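Side-chain contacts in putative polyphosphate kinase 2 (Pseudomonas aeruginosa PAO1, PDB 3CZP), which transfers phosphate from inorganic polyphosphate to AMP to make ADP, and less efficiently to GMP, with magnesium as cofactor: residues K61-N64 with E65-D68; W183-S186 with E187-D190; A222-V225 with G226-L230; S366-G369 with R370-V373; L386-Y389 with G390-N393. All coordinates share one frame; numbering follows the deposited sequence.

Overall arrangement
All five contacts are local, between neighbouring turns of one helix or where a loop enters one. Contacts 1, 2 and 3 belong to the first PPK2 domain, contacts 4 and 5 to the second. Contacts 1 and 3 touch (centres 12 Å apart), Trp66 and Leu62 packing on Ala222; contacts 4 and 5 touch likewise (centres 11 Å apart), through Val371 on Tyr389. Contact 2 stands alone, its nearest atoms about 17 Å from contact 3. Contacts 3 and 4 are the more buried: the first is aliphatic with a polar outer rim, the second sets a tyrosine against aliphatic side chains. Contacts 1, 2 and 5 are partly buried, 5 relying on a salt bridge, 1 and 2 on indoles met by aliphatic groups.

Contact 1: residues K61-N64 with E65-D68; sequences KLLN and EWMD
Leu62 lies over one face of the Trp66 indole, one helical turn on, and this is the tight side. Its CG stands 4.1 Å from the centroid of the five-membered ring, 29° off the normal, a CH-pi contact displaced toward the rim; CD2 reaches CZ2 at 3.8 Å. Leucine CG lies anti to the backbone N (chi1 -160°), which carries the branch along the helix to the ring. Leu63 meets the same indole obliquely, CD2 to CE3 at 4.0 Å. Leu62 O, under the same face as CG, accepts twice, from Trp66 N at 2.9 Å and from Glu65 N, which comes from above the carbonyl plane. These turns end helix 56-66 of the P-loop NTPase-like first domain: Met67, a selenomethionine, leaves helical geometry while its N still bonds to Leu63 O at 2.8 Å. Helices 15-39 and 218-238 cover the indole through Tyr18 and Ala222. The other side is looser. Glu65 extends past Leu62, its OE1 4.0 Å from CD1, and Lys61 NZ stays 6.5 Å from that OE1. Both residues face the second subunit, where Glu65 makes a long, weak ion pair with Arg318 and Lys61 a weak hydrogen bond to Asp322 O.

Contact 2: residues W183-S186 with E187-D190; sequences WKQS and EVYD
Val188 presents its CG1 methyl to one face of the Trp183 indole, the two side chains crossing at about a right angle. This CH-pi contact places CG1 4.3 Å from the centroid of the six-membered ring and 17° off its normal, displaced toward the rim. CG1 is directed there by a chi1 of 170°, anti to the backbone N, while the other methyl, CG2, turns to Gln185 CB at 3.8 Å. The remaining apolar contact is made by the far end of the indole: Trp183 CZ3 comes obliquely to Tyr189, 4.2 Å from CD1. The indole also meets Phe192 edge-to-face, and its NE1 is bonded to Ser179 OG. Backbone hydrogen bonds tie the turn together. The bond from Val188 N to Gln185 O is weak, whereas Asp190 N points almost straight at Ser186 O, 3.3 Å away with an N-H...O angle of 174°, and lies in the carbonyl plane. Among the charged and polar ends, Ser186 OG and Asp190 OD2 stay 4.1 Å apart, and Lys158 links the two residues: its NZ bonds to Ser186 OG and forms a salt bridge with Asp190 OD1. Tyr189 OH reaches Leu156 O. Gln185 occupies the N-cap position, and the whole is a helix N-terminus, that of helix 186-203, with the preceding loop folded back so that its tryptophan covers the first turn.

Contact 3: residues A222-V225 with G226-L230; sequences ALTV and GRILL
Leu223 sits beneath the guanidinium of Arg227, one turn apart on helix 218-238, an i to i+4 pair flanking the parallel sheet of the first PPK2 domain. Its CD2 lies over the centre of the flat group, 3.7 Å from CZ, so the arginine offers a face to the methyl and keeps its N-H edge for polar partners. The leucine is turned up to it by a chi1 of -156°, and the arginine chain runs extended from CG to NE before the guanidinium settles over the branch. Alongside, Thr224 CG2 meets Ile228 CD1 at 3.8 Å. On the buried side Val225 CG1 stands 4.4 Å from Leu229 CD1, and both pack on the sheet.

Regular backbone bonds fix these spacings, among them Arg227 N to Leu223 O at 2.9 Å. Farther out, helix 15-39 packs on Leu223 through Val22 and Leu25, while Phe152 and Phe154 of strand 148-155 back Val225. Thr224 OG1 bonds to Tyr220 O, and Arg227 NE is hydrogen-bonded to a glycerol, probably from the crystallisation liquor. One water joins the polar ends: it donates to Thr224 OG1 at 2.7 Å and, in the guanidinium plane, accepts from Arg227 NH1 at 2.8 Å.

Contact 4: residues S366-G369 with R370-V373; sequences SWYG and RVLV
Tyr368 CG is anti to its carbonyl carbon (chi1 -70°); Val371, at chi1 -57°, has CG2 between its backbone N and carbonyl carbon, turned to the tyrosine ring. The two side chains run side by side in the same direction, and CG2 touches the ring at its edge, near the plane, 4.1 Å from CD1. Leu372 comes in from the next position, its CD1 4.3 Å from Tyr368 CB. The backbone between them turns tightly: Val371 N bonds to Tyr368 O at 3.0 Å and Leu372 N to Gly369 O at 3.1 Å, both donors standing well above the carbonyl planes. Val373 CG1 rests 3.6 Å from Gly369 O.

Ahead of the turn, Ser366 OG accepts from Tyr368 N at 3.1 Å and also bonds to Glu306. Glu396 OE2 is hydrogen-bonded to both Tyr368 OH and Trp367 NE1, tying the two aromatic residues to helix 382-402, and Lys408 NZ also bonds to that hydroxyl. Arg370 makes salt bridges with Glu374 and with Glu145 of the first domain. The arrangement is an ST turn at Ser366 running into helix 370-377, with a wider pi-type turn at 370-373, just after strand 360-364 of the parallel sheet in the second PPK2 domain.

Contact 5: residues L386-Y389 with G390-N393; sequences LRAY and GEIN
Arg387 reaches along the helix to the carboxylate of Glu391, four residues on, and overlaps the end of that chain with its own. NH1 donates to OE2 at 3.0 Å with an N-H...O angle of 146°; OE2 accepts through its syn lone pair and lies in the guanidinium plane, at its edge. The other oxygen, OE1, stays at 3.4 Å from the same NH1. The two flat groups are turned 73° apart, so this is a single-point salt bridge and not a parallel, two-pronged pairing. Arg387 starts from a chi1 of 64°, its CG wedged between backbone N and carbonyl carbon, and then runs extended to NE; Glu391 is extended beyond CG, which passes 3.3 Å from Arg387 O. A second acidic set steadies the guanidinium: NH2 makes salt bridges to Asp384 and to Glu145, a residue of the first domain. Glu145 also takes a salt bridge from Arg370, so its carboxylate is shared by the two arginines.

On the inner side, Ile392 lays CG1 3.1 Å from Ala388 O, which also accepts from Ile392 N at 2.7 Å. Ile392 packs on Trp367 and Tyr368. Tyr389 makes a cation-pi contact with Arg459, while Asn393 ND2 bonds to Arg459 O. On the side of Gly390, a water accepts from Gly390 N at 3.0 Å and donates to Leu386 O. The pattern is an i to i+4 arginine-glutamate salt bridge on helix 382-402, placed where this helix of the second PPK2 domain meets helix 125-144 of the first.

Contact 1: residues K61-N64 with E65-D68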
loop_
_atom_site.group_PDB
_atom_site.type_symbol
_atom_site.label_atom_id
_atom_site.label_comp_id
_atom_site.label_asym_id
_atom_site.label_seq_id
_atom_site.Cartn_x
_atom_site.Cartn_y
_atom_site.Cartn_z
ATOM N N LYS A 61 -10.089 -21.601 11.295
ATOM C CA LYS A 61 -11.408 -21.494 10.685
ATOM C C LYS A 61 -12.510 -21.296 11.740
ATOM O O LYS A 61 -13.465 -20.476 11.553
ATOM C CB LYS A 61 -11.739 -22.722 9.832
ATOM C CG LYS A 61 -13.168 -22.613 9.333
ATOM C CD LYS A 61 -13.529 -23.612 8.303
ATOM C CE LYS A 61 -15.060 -23.311 7.880
ATOM N NZ LYS A 61 -15.311 -24.289 6.835
ATOM N N LEU A 62 -12.388 -22.075 12.818
ATOM C CA LEU A 62 -13.368 -22.063 13.878
ATOM C C LEU A 62 -13.337 -20.706 14.566
ATOM O O LEU A 62 -14.384 -20.170 14.807
ATOM C CB LEU A 62 -13.146 -23.212 14.858
ATOM C CG LEU A 62 -14.295 -23.655 15.757
ATOM C CD1 LEU A 62 -15.613 -23.820 15.060
ATOM C CD2 LEU A 62 -13.863 -24.894 16.400
ATOM N N LEU A 63 -12.161 -20.134 14.795
ATOM C CA LEU A 63 -12.040 -18.765 15.342
ATOM C C LEU A 63 -12.771 -17.704 14.525
ATOM O O LEU A 63 -13.261 -16.745 15.086
ATOM C CB LEU A 63 -10.562 -18.336 15.451
ATOM C CG LEU A 63 -9.686 -19.076 16.480
ATOM C CD1 LEU A 63 -8.269 -18.545 16.371
ATOM C CD2 LEU A 63 -10.241 -19.109 17.938
ATOM N N ASN A 64 -12.826 -17.907 13.216
ATOM C CA ASN A 64 -13.532 -17.012 12.275
ATOM C C ASN A 64 -15.006 -17.277 12.175
ATOM O O ASN A 64 -15.715 -16.573 11.454
ATOM C CB ASN A 64 -12.859 -17.118 10.927
ATOM C CG ASN A 64 -11.593 -16.280 10.852
ATOM O OD1 ASN A 64 -11.687 -15.093 10.540
ATOM N ND2 ASN A 64 -10.386 -16.888 11.161
ATOM N N GLU A 65 -15.471 -18.295 12.905
ATOM C CA GLU A 65 -16.895 -18.544 13.109
ATOM C C GLU A 65 -17.312 -18.010 14.440
ATOM O O GLU A 65 -18.331 -17.367 14.549
ATOM C CB GLU A 65 -17.210 -20.035 13.032
ATOM C CG GLU A 65 -18.717 -20.282 13.150
ATOM C CD GLU A 65 -19.064 -21.751 12.948
ATOM O OE1 GLU A 65 -18.190 -22.444 12.387
ATOM O OE2 GLU A 65 -20.204 -22.147 13.354
ATOM N N TRP A 66 -16.458 -18.191 15.434
ATOM C CA TRP A 66 -16.679 -17.658 16.778
ATOM C C TRP A 66 -16.594 -16.154 16.824
ATOM O O TRP A 66 -17.398 -15.507 17.498
ATOM C CB TRP A 66 -15.643 -18.228 17.750
ATOM C CG TRP A 66 -15.850 -19.716 18.043
ATOM C CD1 TRP A 66 -16.877 -20.487 17.643
ATOM C CD2 TRP A 66 -14.973 -20.562 18.788
ATOM N NE1 TRP A 66 -16.729 -21.770 18.107
ATOM C CE2 TRP A 66 -15.550 -21.854 18.804
ATOM C CE3 TRP A 66 -13.752 -20.359 19.443
ATOM C CZ2 TRP A 66 -14.960 -22.939 19.477
ATOM C CZ3 TRP A 66 -13.164 -21.435 20.103
ATOM C CH2 TRP A 66 -13.764 -22.719 20.106
HETATM N N MSE A 67 -15.574 -15.617 16.141
HETATM C CA MSE A 67 -15.302 -14.203 16.125
HETATM C C MSE A 67 -15.837 -13.618 14.848
HETATM O O MSE A 67 -16.449 -14.306 14.028
HETATM C CB MSE A 67 -13.794 -13.932 16.319
HETATM C CG MSE A 67 -13.271 -14.595 17.581
HETATM SE SE MSE A 67 -11.361 -14.321 17.747
HETATM C CE MSE A 67 -11.498 -12.602 18.473
ATOM N N ASP A 68 -15.692 -12.314 14.684
ATOM C CA ASP A 68 -16.188 -11.635 13.486
ATOM C C ASP A 68 -15.046 -11.611 12.453
ATOM O O ASP A 68 -14.058 -10.918 12.611
ATOM C CB ASP A 68 -16.640 -10.199 13.863
ATOM C CG ASP A 68 -17.475 -9.505 12.787
ATOM O OD1 ASP A 68 -17.353 -9.799 11.597
ATOM O OD2 ASP A 68 -18.201 -8.534 13.106
#

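Contact 2: residues W183-S186 with E187-D190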
loop_
_atom_site.group_PDB
_atom_site.type_symbol
_atom_site.label_atom_id
_atom_site.label_comp_id
_atom_site.label_asym_id
_atom_site.label_seq_id
_atom_site.Cartn_x
_atom_site.Cartn_y
_atom_site.Cartn_z
ATOM N N TRP A 183 5.639 -35.512 5.677
ATOM C CA TRP A 183 5.470 -35.936 7.035
ATOM C C TRP A 183 5.367 -37.455 7.213
ATOM O O TRP A 183 5.386 -37.932 8.315
ATOM C CB TRP A 183 4.304 -35.189 7.658
ATOM C CG TRP A 183 4.574 -33.733 7.865
ATOM C CD1 TRP A 183 4.404 -32.747 6.977
ATOM C CD2 TRP A 183 5.078 -33.127 9.042
ATOM N NE1 TRP A 183 4.761 -31.565 7.510
ATOM C CE2 TRP A 183 5.178 -31.770 8.793
ATOM C CE3 TRP A 183 5.456 -33.606 10.282
ATOM C CZ2 TRP A 183 5.647 -30.891 9.725
ATOM C CZ3 TRP A 183 5.904 -32.739 11.197
ATOM C CH2 TRP A 183 5.993 -31.397 10.925
ATOM N N LYS A 184 5.286 -38.203 6.115
ATOM C CA LYS A 184 5.307 -39.672 6.153
ATOM C C LYS A 184 6.668 -40.225 6.570
ATOM O O LYS A 184 6.760 -41.286 7.179
ATOM C CB LYS A 184 4.935 -40.283 4.801
ATOM C CG LYS A 184 3.520 -40.064 4.363
ATOM C CD LYS A 184 3.222 -40.676 3.000
ATOM C CE LYS A 184 1.755 -40.428 2.644
ATOM N NZ LYS A 184 1.374 -40.969 1.318
ATOM N N GLN A 185 7.714 -39.492 6.222
ATOM C CA GLN A 185 9.053 -39.828 6.638
ATOM C C GLN A 185 9.242 -39.517 8.114
ATOM O O GLN A 185 8.993 -38.425 8.574
ATOM C CB GLN A 185 10.061 -39.074 5.781
ATOM C CG GLN A 185 10.417 -39.800 4.518
ATOM C CD GLN A 185 10.320 -38.949 3.271
ATOM O OE1 GLN A 185 9.578 -39.270 2.353
ATOM N NE2 GLN A 185 11.087 -37.874 3.222
ATOM N N SER A 186 9.674 -40.528 8.837
ATOM C CA SER A 186 9.899 -40.498 10.291
ATOM C C SER A 186 10.888 -39.403 10.670
ATOM O O SER A 186 10.689 -38.710 11.649
ATOM C CB SER A 186 10.440 -41.865 10.770
ATOM O OG SER A 186 10.612 -41.888 12.183
ATOM N N GLU A 187 11.976 -39.314 9.903
ATOM C CA GLU A 187 13.019 -38.298 10.096
ATOM C C GLU A 187 12.473 -36.867 10.058
ATOM O O GLU A 187 12.935 -36.020 10.828
ATOM C CB GLU A 187 14.163 -38.473 9.061
ATOM C CG GLU A 187 13.683 -38.804 7.618
ATOM C CD GLU A 187 14.711 -38.497 6.530
ATOM O OE1 GLU A 187 14.574 -37.435 5.879
ATOM O OE2 GLU A 187 15.635 -39.324 6.312
ATOM N N VAL A 188 11.494 -36.600 9.182
ATOM C CA VAL A 188 10.893 -35.263 9.083
ATOM C C VAL A 188 10.405 -34.848 10.467
ATOM O O VAL A 188 10.952 -33.905 11.018
ATOM C CB VAL A 188 9.766 -35.178 8.016
ATOM C CG1 VAL A 188 9.010 -33.884 8.114
ATOM C CG2 VAL A 188 10.356 -35.335 6.608
ATOM N N TYR A 189 9.455 -35.584 11.050
ATOM C CA TYR A 189 8.944 -35.263 12.421
ATOM C C TYR A 189 10.085 -35.067 13.472
ATOM O O TYR A 189 10.168 -34.067 14.199
ATOM C CB TYR A 189 7.960 -36.371 12.891
ATOM C CG TYR A 189 7.379 -36.093 14.263
ATOM C CD1 TYR A 189 6.203 -35.382 14.405
ATOM C CD2 TYR A 189 8.040 -36.479 15.417
ATOM C CE1 TYR A 189 5.683 -35.068 15.688
ATOM C CE2 TYR A 189 7.528 -36.187 16.675
ATOM C CZ TYR A 189 6.347 -35.483 16.797
ATOM O OH TYR A 189 5.858 -35.179 18.037
ATOM N N ASP A 190 10.981 -36.047 13.537
ATOM C CA ASP A 190 12.048 -36.010 14.525
ATOM C C ASP A 190 12.868 -34.726 14.404
ATOM O O ASP A 190 13.215 -34.122 15.415
ATOM C CB ASP A 190 12.950 -37.242 14.390
ATOM C CG ASP A 190 12.238 -38.537 14.787
ATOM O OD1 ASP A 190 11.048 -38.506 15.184
ATOM O OD2 ASP A 190 12.864 -39.601 14.656
#

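Contact 3: residues A222-V225 with G226-L230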
loop_
_atom_site.group_PDB
_atom_site.type_symbol
_atom_site.label_atom_id
_atom_site.label_comp_id
_atom_site.label_asym_id
_atom_site.label_seq_id
_atom_site.Cartn_x
_atom_site.Cartn_y
_atom_site.Cartn_z
ATOM N N ALA A 222 -9.355 -26.298 20.255
ATOM C CA ALA A 222 -10.040 -25.054 19.909
ATOM C C ALA A 222 -10.387 -24.232 21.104
ATOM O O ALA A 222 -10.180 -23.030 21.098
ATOM C CB ALA A 222 -11.310 -25.301 19.110
ATOM N N LEU A 223 -10.993 -24.872 22.100
ATOM C CA LEU A 223 -11.326 -24.200 23.331
ATOM C C LEU A 223 -10.115 -23.624 24.047
ATOM O O LEU A 223 -10.207 -22.557 24.629
ATOM C CB LEU A 223 -12.089 -25.145 24.270
ATOM C CG LEU A 223 -12.987 -24.491 25.334
ATOM C CD1 LEU A 223 -13.976 -23.537 24.753
ATOM C CD2 LEU A 223 -13.721 -25.553 26.167
ATOM N N THR A 224 -9.018 -24.390 24.075
ATOM C CA THR A 224 -7.784 -23.952 24.744
ATOM C C THR A 224 -7.179 -22.661 24.136
ATOM O O THR A 224 -6.935 -21.643 24.843
ATOM C CB THR A 224 -6.774 -25.093 24.874
ATOM O OG1 THR A 224 -7.355 -26.105 25.684
ATOM C CG2 THR A 224 -5.435 -24.618 25.513
ATOM N N VAL A 225 -7.044 -22.672 22.824
ATOM C CA VAL A 225 -6.599 -21.495 22.036
ATOM C C VAL A 225 -7.539 -20.290 22.233
ATOM O O VAL A 225 -7.084 -19.154 22.475
ATOM C CB VAL A 225 -6.514 -21.829 20.518
ATOM C CG1 VAL A 225 -6.350 -20.514 19.626
ATOM C CG2 VAL A 225 -5.399 -22.822 20.211
ATOM N N GLY A 226 -8.854 -20.529 22.140
ATOM C CA GLY A 226 -9.843 -19.453 22.320
ATOM C C GLY A 226 -9.809 -18.832 23.700
ATOM O O GLY A 226 -9.939 -17.613 23.845
ATOM N N ARG A 227 -9.650 -19.674 24.720
ATOM C CA ARG A 227 -9.497 -19.214 26.116
ATOM C C ARG A 227 -8.237 -18.382 26.286
ATOM O O ARG A 227 -8.241 -17.367 26.973
ATOM C CB ARG A 227 -9.420 -20.412 27.065
ATOM C CG ARG A 227 -10.768 -21.100 27.269
ATOM C CD ARG A 227 -10.596 -22.374 28.065
ATOM N NE ARG A 227 -11.863 -22.734 28.650
ATOM C CZ ARG A 227 -12.153 -23.939 29.099
ATOM N NH1 ARG A 227 -11.263 -24.904 29.034
ATOM N NH2 ARG A 227 -13.346 -24.151 29.614
ATOM N N ILE A 228 -7.140 -18.856 25.693
ATOM C CA ILE A 228 -5.859 -18.118 25.775
ATOM C C ILE A 228 -6.001 -16.726 25.108
ATOM O O ILE A 228 -5.559 -15.700 25.659
ATOM C CB ILE A 228 -4.686 -18.936 25.181
ATOM C CG1 ILE A 228 -4.347 -20.151 26.094
ATOM C CG2 ILE A 228 -3.406 -18.072 24.978
ATOM C CD1 ILE A 228 -3.535 -21.274 25.340
ATOM N N LEU A 229 -6.593 -16.698 23.913
ATOM C CA LEU A 229 -6.859 -15.451 23.221
ATOM C C LEU A 229 -7.735 -14.476 24.064
ATOM O O LEU A 229 -7.414 -13.292 24.171
ATOM C CB LEU A 229 -7.565 -15.724 21.908
ATOM C CG LEU A 229 -6.767 -16.261 20.730
ATOM C CD1 LEU A 229 -7.785 -16.371 19.584
ATOM C CD2 LEU A 229 -5.531 -15.360 20.341
ATOM N N LEU A 230 -8.850 -14.978 24.621
ATOM C CA LEU A 230 -9.725 -14.135 25.425
ATOM C C LEU A 230 -9.001 -13.547 26.594
ATOM O O LEU A 230 -9.093 -12.356 26.862
ATOM C CB LEU A 230 -10.994 -14.902 25.916
ATOM C CG LEU A 230 -11.958 -14.043 26.702
ATOM C CD1 LEU A 230 -12.675 -13.012 25.776
ATOM C CD2 LEU A 230 -12.941 -14.963 27.487
HETATM O O HOH W 1 -8.707 -25.273 27.893
#

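Contact 4: residues S366-G369 with R370-V373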
loop_
_atom_site.group_PDB
_atom_site.type_symbol
_atom_site.label_atom_id
_atom_site.label_comp_id
_atom_site.label_asym_id
_atom_site.label_seq_id
_atom_site.Cartn_x
_atom_site.Cartn_y
_atom_site.Cartn_z
ATOM N N SER A 366 14.447 10.750 7.632
ATOM C CA SER A 366 14.453 9.309 7.620
ATOM C C SER A 366 13.973 8.793 8.941
ATOM O O SER A 366 13.429 9.541 9.739
ATOM C CB SER A 366 15.901 8.803 7.343
ATOM O OG SER A 366 16.674 8.900 8.551
ATOM N N TRP A 367 14.238 7.504 9.188
ATOM C CA TRP A 367 13.924 6.873 10.470
ATOM C C TRP A 367 14.718 7.397 11.653
ATOM O O TRP A 367 14.390 7.105 12.779
ATOM C CB TRP A 367 14.149 5.363 10.378
ATOM C CG TRP A 367 15.397 4.929 9.656
ATOM C CD1 TRP A 367 16.618 4.620 10.219
ATOM C CD2 TRP A 367 15.544 4.704 8.237
ATOM N NE1 TRP A 367 17.507 4.240 9.238
ATOM C CE2 TRP A 367 16.887 4.290 8.018
ATOM C CE3 TRP A 367 14.699 4.883 7.136
ATOM C CZ2 TRP A 367 17.381 4.011 6.784
ATOM C CZ3 TRP A 367 15.187 4.589 5.873
ATOM C CH2 TRP A 367 16.522 4.151 5.698
ATOM N N TYR A 368 15.793 8.120 11.383
ATOM C CA TYR A 368 16.561 8.832 12.409
ATOM C C TYR A 368 15.817 9.956 13.123
ATOM O O TYR A 368 16.243 10.397 14.217
ATOM C CB TYR A 368 17.921 9.271 11.856
ATOM C CG TYR A 368 18.821 8.080 11.645
ATOM C CD1 TYR A 368 19.466 7.496 12.713
ATOM C CD2 TYR A 368 18.959 7.480 10.386
ATOM C CE1 TYR A 368 20.281 6.371 12.553
ATOM C CE2 TYR A 368 19.783 6.343 10.221
ATOM C CZ TYR A 368 20.448 5.805 11.319
ATOM O OH TYR A 368 21.255 4.686 11.217
ATOM N N GLY A 369 14.695 10.379 12.550
ATOM C CA GLY A 369 13.827 11.369 13.190
ATOM C C GLY A 369 13.488 11.026 14.634
ATOM O O GLY A 369 13.450 11.899 15.479
ATOM N N ARG A 370 13.253 9.742 14.905
ATOM C CA ARG A 370 12.952 9.262 16.246
ATOM C C ARG A 370 14.005 9.663 17.286
ATOM O O ARG A 370 13.649 10.077 18.422
ATOM C CB ARG A 370 12.728 7.736 16.291
ATOM C CG ARG A 370 12.492 7.273 17.722
ATOM C CD ARG A 370 11.556 6.116 17.858
ATOM N NE ARG A 370 10.163 6.539 17.669
ATOM C CZ ARG A 370 9.143 5.702 17.785
ATOM N NH1 ARG A 370 9.351 4.413 18.072
ATOM N NH2 ARG A 370 7.921 6.144 17.570
ATOM N N VAL A 371 15.291 9.564 16.904
ATOM C CA VAL A 371 16.405 9.892 17.816
ATOM C C VAL A 371 16.955 11.310 17.612
ATOM O O VAL A 371 17.929 11.704 18.242
ATOM C CB VAL A 371 17.551 8.881 17.698
ATOM C CG1 VAL A 371 17.003 7.474 17.978
ATOM C CG2 VAL A 371 18.243 9.023 16.324
ATOM N N LEU A 372 16.287 12.076 16.750
ATOM C CA LEU A 372 16.598 13.486 16.555
ATOM C C LEU A 372 15.389 14.297 16.972
ATOM O O LEU A 372 15.166 14.475 18.162
ATOM C CB LEU A 372 17.042 13.733 15.111
ATOM C CG LEU A 372 18.373 13.083 14.663
ATOM C CD1 LEU A 372 18.495 13.299 13.137
ATOM C CD2 LEU A 372 19.647 13.594 15.435
ATOM N N VAL A 373 14.573 14.776 16.038
ATOM C CA VAL A 373 13.408 15.620 16.417
ATOM C C VAL A 373 12.402 15.055 17.452
ATOM O O VAL A 373 11.892 15.802 18.270
ATOM C CB VAL A 373 12.640 16.130 15.152
ATOM C CG1 VAL A 373 12.095 14.958 14.288
ATOM C CG2 VAL A 373 11.548 17.127 15.550
#

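Contact 5: residues L386-Y389 with G390-N393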
loop_
_atom_site.group_PDB
_atom_site.type_symbol
_atom_site.label_atom_id
_atom_site.label_comp_id
_atom_site.label_asym_id
_atom_site.label_seq_id
_atom_site.Cartn_x
_atom_site.Cartn_y
_atom_site.Cartn_z
ATOM N N LEU A 386 15.461 5.358 23.139
ATOM C CA LEU A 386 16.647 4.610 23.593
ATOM C C LEU A 386 16.744 3.250 22.934
ATOM O O LEU A 386 17.851 2.750 22.628
ATOM C CB LEU A 386 16.625 4.411 25.117
ATOM C CG LEU A 386 17.074 5.620 25.924
ATOM C CD1 LEU A 386 16.639 5.490 27.386
ATOM C CD2 LEU A 386 18.578 5.790 25.791
ATOM N N ARG A 387 15.580 2.646 22.724
ATOM C CA ARG A 387 15.508 1.355 22.036
ATOM C C ARG A 387 15.611 1.493 20.526
ATOM O O ARG A 387 15.905 0.522 19.848
ATOM C CB ARG A 387 14.256 0.577 22.444
ATOM C CG ARG A 387 12.912 1.196 22.084
ATOM C CD ARG A 387 11.738 0.361 22.557
ATOM N NE ARG A 387 10.505 1.111 22.323
ATOM C CZ ARG A 387 9.775 1.102 21.208
ATOM N NH1 ARG A 387 10.123 0.385 20.165
ATOM N NH2 ARG A 387 8.691 1.865 21.134
ATOM N N ALA A 388 15.397 2.694 20.002
ATOM C CA ALA A 388 15.437 2.951 18.541
ATOM C C ALA A 388 16.798 2.714 17.856
ATOM O O ALA A 388 16.839 2.289 16.701
ATOM C CB ALA A 388 14.935 4.353 18.200
ATOM N N TYR A 389 17.884 2.998 18.567
ATOM C CA TYR A 389 19.224 2.820 18.020
ATOM C C TYR A 389 19.450 1.375 17.593
ATOM O O TYR A 389 19.876 1.107 16.469
ATOM C CB TYR A 389 20.281 3.237 19.045
ATOM C CG TYR A 389 20.157 4.673 19.504
ATOM C CD1 TYR A 389 20.451 5.724 18.646
ATOM C CD2 TYR A 389 19.746 4.976 20.796
ATOM C CE1 TYR A 389 20.339 7.038 19.062
ATOM C CE2 TYR A 389 19.632 6.286 21.220
ATOM C CZ TYR A 389 19.930 7.312 20.349
ATOM O OH TYR A 389 19.816 8.618 20.767
ATOM N N GLY A 390 19.162 0.447 18.499
ATOM C CA GLY A 390 19.324 -1.001 18.218
ATOM C C GLY A 390 18.396 -1.497 17.152
ATOM O O GLY A 390 18.767 -2.273 16.284
ATOM N N GLU A 391 17.146 -1.083 17.263
ATOM C CA GLU A 391 16.145 -1.268 16.196
ATOM C C GLU A 391 16.608 -0.774 14.807
ATOM O O GLU A 391 16.435 -1.457 13.792
ATOM C CB GLU A 391 14.846 -0.564 16.617
ATOM C CG GLU A 391 14.157 -1.308 17.704
ATOM C CD GLU A 391 12.972 -0.623 18.310
ATOM O OE1 GLU A 391 12.682 0.556 17.997
ATOM O OE2 GLU A 391 12.311 -1.336 19.095
ATOM N N ILE A 392 17.187 0.422 14.767
ATOM C CA ILE A 392 17.656 0.995 13.509
ATOM C C ILE A 392 18.777 0.149 12.912
ATOM O O ILE A 392 18.796 -0.128 11.713
ATOM C CB ILE A 392 18.156 2.439 13.697
ATOM C CG1 ILE A 392 16.973 3.395 13.856
ATOM C CG2 ILE A 392 19.030 2.856 12.524
ATOM C CD1 ILE A 392 17.365 4.777 14.334
ATOM N N ASN A 393 19.708 -0.256 13.769
ATOM C CA ASN A 393 20.828 -1.075 13.380
ATOM C C ASN A 393 20.396 -2.414 12.873
ATOM O O ASN A 393 20.935 -2.902 11.834
ATOM C CB ASN A 393 21.819 -1.224 14.554
ATOM C CG ASN A 393 22.614 0.023 14.823
ATOM O OD1 ASN A 393 22.809 0.877 13.944
ATOM N ND2 ASN A 393 23.114 0.130 16.058
HETATM O O HOH W 2 19.003 0.787 21.467
#